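PDB 5C2V: hydrazine synthase subunit alpha, which joins hydroxylamine, made at the active site of the gamma subunit, with ammonia to give hydrazine, as part of the hydrazine synthase complex. Local coordinates for residues Lys735-Ile739 against Glu740-Leu744. Residues are numbered along the deposited sequence; the frame is centred on the assembly and turned at random.
Sequences KIFPI and EGRLL. With HEC (heme c), chain B.
Phe737 and Arg742, five residues apart, lie side by side and point the same way, an example of a side-chain contact within a loop that has no regular helix or strand, next to a heme. Phe737 has CG opposite its carbonyl carbon (chi1 -51°), which sets CB and CD1 against one face of the guanidinium. CB sits over the middle of that flat group, 3.7 Å from its plane, and ring atom CD1 comes within 3.2 Å of Arg742 NH2. The two planes are 28° apart, and NH2 comes in obliquely near CD1. The methyl CG2 of Ile736 covers one face of the phenyl, over its centre.

At Pro738 the contact passes to the backbone: its carbonyl O faces the aliphatic part of Arg742, 3.4 Å from CB and 3.6 Å from CD, while the pyrrolidine turns to the heme, with CG 3.5 Å from propionate oxygen O1D. Ile739 begins the reversal, its side chain directed outward, and Gly741 continues it with a positive phi of 69°. The chain then returns so that Leu743 N gives a weak hydrogen bond to the propionate's other oxygen, O2D, at 2.9 Å. Leu743 O accepts a bond from ND1 of His745, an axial ligand of this heme in the cytochrome c-like domain.

Arg742 NH2 is held elsewhere too, by a salt bridge to Glu724. The arginine thus offers its flat face to a hydrocarbon surface while its charge is met by a carboxylate. The heme is also hydrogen-bonded by Arg721, Arg733 and Tyr707, and these arginines would probably ease the charge of its propionates.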
# COMPACT_ATOMS: atom_id res chain seq x y z
N LYS D 735 10.60 -18.84 13.98
CA LYS D 735 11.49 -19.52 14.91
C LYS D 735 12.42 -18.50 15.56
O LYS D 735 13.35 -18.01 14.92
CB LYS D 735 12.31 -20.60 14.20
CG LYS D 735 11.48 -21.66 13.49
CD LYS D 735 10.84 -22.62 14.47
CE LYS D 735 10.20 -23.80 13.75
NZ LYS D 735 9.14 -23.36 12.81
N ILE D 736 12.19 -18.21 16.83
CA ILE D 736 12.96 -17.19 17.53
C ILE D 736 13.92 -17.82 18.53
O ILE D 736 15.14 -17.70 18.40
CB ILE D 736 12.05 -16.18 18.25
CG1 ILE D 736 11.09 -15.53 17.26
CG2 ILE D 736 12.88 -15.13 18.97
CD1 ILE D 736 10.16 -14.51 17.88
N PHE D 737 13.36 -18.49 19.53
CA PHE D 737 14.17 -19.14 20.56
C PHE D 737 14.35 -20.62 20.26
O PHE D 737 13.39 -21.39 20.28
CB PHE D 737 13.53 -18.94 21.93
CG PHE D 737 13.19 -17.52 22.24
CD1 PHE D 737 14.18 -16.61 22.57
CD2 PHE D 737 11.87 -17.08 22.20
CE1 PHE D 737 13.87 -15.29 22.85
CE2 PHE D 737 11.56 -15.76 22.48
CZ PHE D 737 12.56 -14.87 22.81
N PRO D 738 15.60 -21.03 19.99
CA PRO D 738 15.95 -22.43 19.72
C PRO D 738 15.61 -23.35 20.89
O PRO D 738 15.86 -22.99 22.04
CB PRO D 738 17.46 -22.38 19.49
CG PRO D 738 17.75 -20.97 19.11
CD PRO D 738 16.78 -20.15 19.89
N ILE D 739 15.04 -24.51 20.59
CA ILE D 739 14.73 -25.48 21.64
C ILE D 739 15.95 -26.35 21.94
O ILE D 739 15.99 -27.03 22.96
CB ILE D 739 13.54 -26.39 21.25
CG1 ILE D 739 13.92 -27.30 20.08
CG2 ILE D 739 12.32 -25.54 20.91
CD1 ILE D 739 12.80 -28.22 19.64
N GLU D 740 16.93 -26.31 21.05
CA GLU D 740 18.14 -27.12 21.21
C GLU D 740 19.41 -26.29 21.12
O GLU D 740 19.59 -25.51 20.19
CB GLU D 740 18.18 -28.24 20.16
CG GLU D 740 17.82 -29.61 20.69
CD GLU D 740 17.91 -30.69 19.63
OE1 GLU D 740 17.56 -30.41 18.46
OE2 GLU D 740 18.33 -31.82 19.96
N GLY D 741 20.29 -26.46 22.11
CA GLY D 741 21.56 -25.76 22.13
C GLY D 741 21.42 -24.27 22.37
O GLY D 741 22.29 -23.49 21.98
N ARG D 742 20.34 -23.88 23.02
CA ARG D 742 20.09 -22.47 23.32
C ARG D 742 21.08 -21.95 24.35
O ARG D 742 21.55 -22.70 25.21
CB ARG D 742 18.65 -22.26 23.81
CG ARG D 742 18.26 -20.80 23.97
CD ARG D 742 16.85 -20.65 24.52
NE ARG D 742 16.52 -19.26 24.77
CZ ARG D 742 15.35 -18.84 25.25
NH1 ARG D 742 14.40 -19.71 25.53
NH2 ARG D 742 15.14 -17.54 25.45
N LEU D 743 21.41 -20.67 24.26
CA LEU D 743 22.29 -20.02 25.22
C LEU D 743 21.70 -18.69 25.67
O LEU D 743 21.37 -17.85 24.83
CB LEU D 743 23.68 -19.81 24.61
CG LEU D 743 24.81 -19.42 25.56
CD1 LEU D 743 25.03 -20.51 26.60
CD2 LEU D 743 26.08 -19.17 24.78
N LEU D 744 21.55 -18.51 26.98
CA LEU D 744 20.94 -17.29 27.50
C LEU D 744 21.87 -16.09 27.32
O LEU D 744 23.00 -16.09 27.80
CB LEU D 744 20.59 -17.47 28.98
CG LEU D 744 19.50 -18.50 29.28
CD1 LEU D 744 19.27 -18.61 30.78
CD2 LEU D 744 18.21 -18.15 28.56
FE HEC B . 25.27 -15.00 20.69
CHA HEC B . 22.95 -16.87 19.00
CHB HEC B . 23.79 -12.12 19.57
CHC HEC B . 27.54 -13.10 22.48
CHD HEC B . 26.96 -17.84 21.65
NA HEC B . 23.69 -14.57 19.47
C1A HEC B . 22.82 -15.50 18.94
C2A HEC B . 21.73 -14.78 18.31
C3A HEC B . 21.96 -13.47 18.47
C4A HEC B . 23.20 -13.31 19.20
CMA HEC B . 21.06 -12.33 17.95
CAA HEC B . 20.52 -15.41 17.59
CBA HEC B . 20.86 -15.64 16.12
CGA HEC B . 19.64 -16.12 15.39
O1A HEC B . 19.56 -15.91 14.15
O2A HEC B . 18.73 -16.69 16.04
NB HEC B . 25.64 -12.98 20.93
C1B HEC B . 24.83 -11.97 20.46
C2B HEC B . 25.26 -10.73 21.08
C3B HEC B . 26.30 -11.01 21.88
C4B HEC B . 26.55 -12.43 21.80
CMB HEC B . 24.63 -9.34 20.84
CAB HEC B . 27.09 -10.01 22.75
CBB HEC B . 26.24 -9.56 23.96
NC HEC B . 26.94 -15.39 21.85
C1C HEC B . 27.73 -14.46 22.49
C2C HEC B . 28.72 -15.17 23.27
C3C HEC B . 28.64 -16.47 22.95
C4C HEC B . 27.46 -16.64 22.11
CMC HEC B . 29.90 -14.49 24.00
CAC HEC B . 29.54 -17.62 23.47
CBC HEC B . 29.37 -17.80 25.00
ND HEC B . 24.99 -17.06 20.35
C1D HEC B . 25.82 -18.04 20.90
C2D HEC B . 25.28 -19.33 20.54
C3D HEC B . 24.02 -19.06 19.72
C4D HEC B . 23.92 -17.61 19.65
CMD HEC B . 25.86 -20.71 20.92
CAD HEC B . 23.11 -20.15 19.10
CBD HEC B . 21.61 -19.85 19.15
CGD HEC B . 21.13 -19.54 20.54
O1D HEC B . 20.07 -18.89 20.67
O2D HEC B . 21.81 -19.94 21.52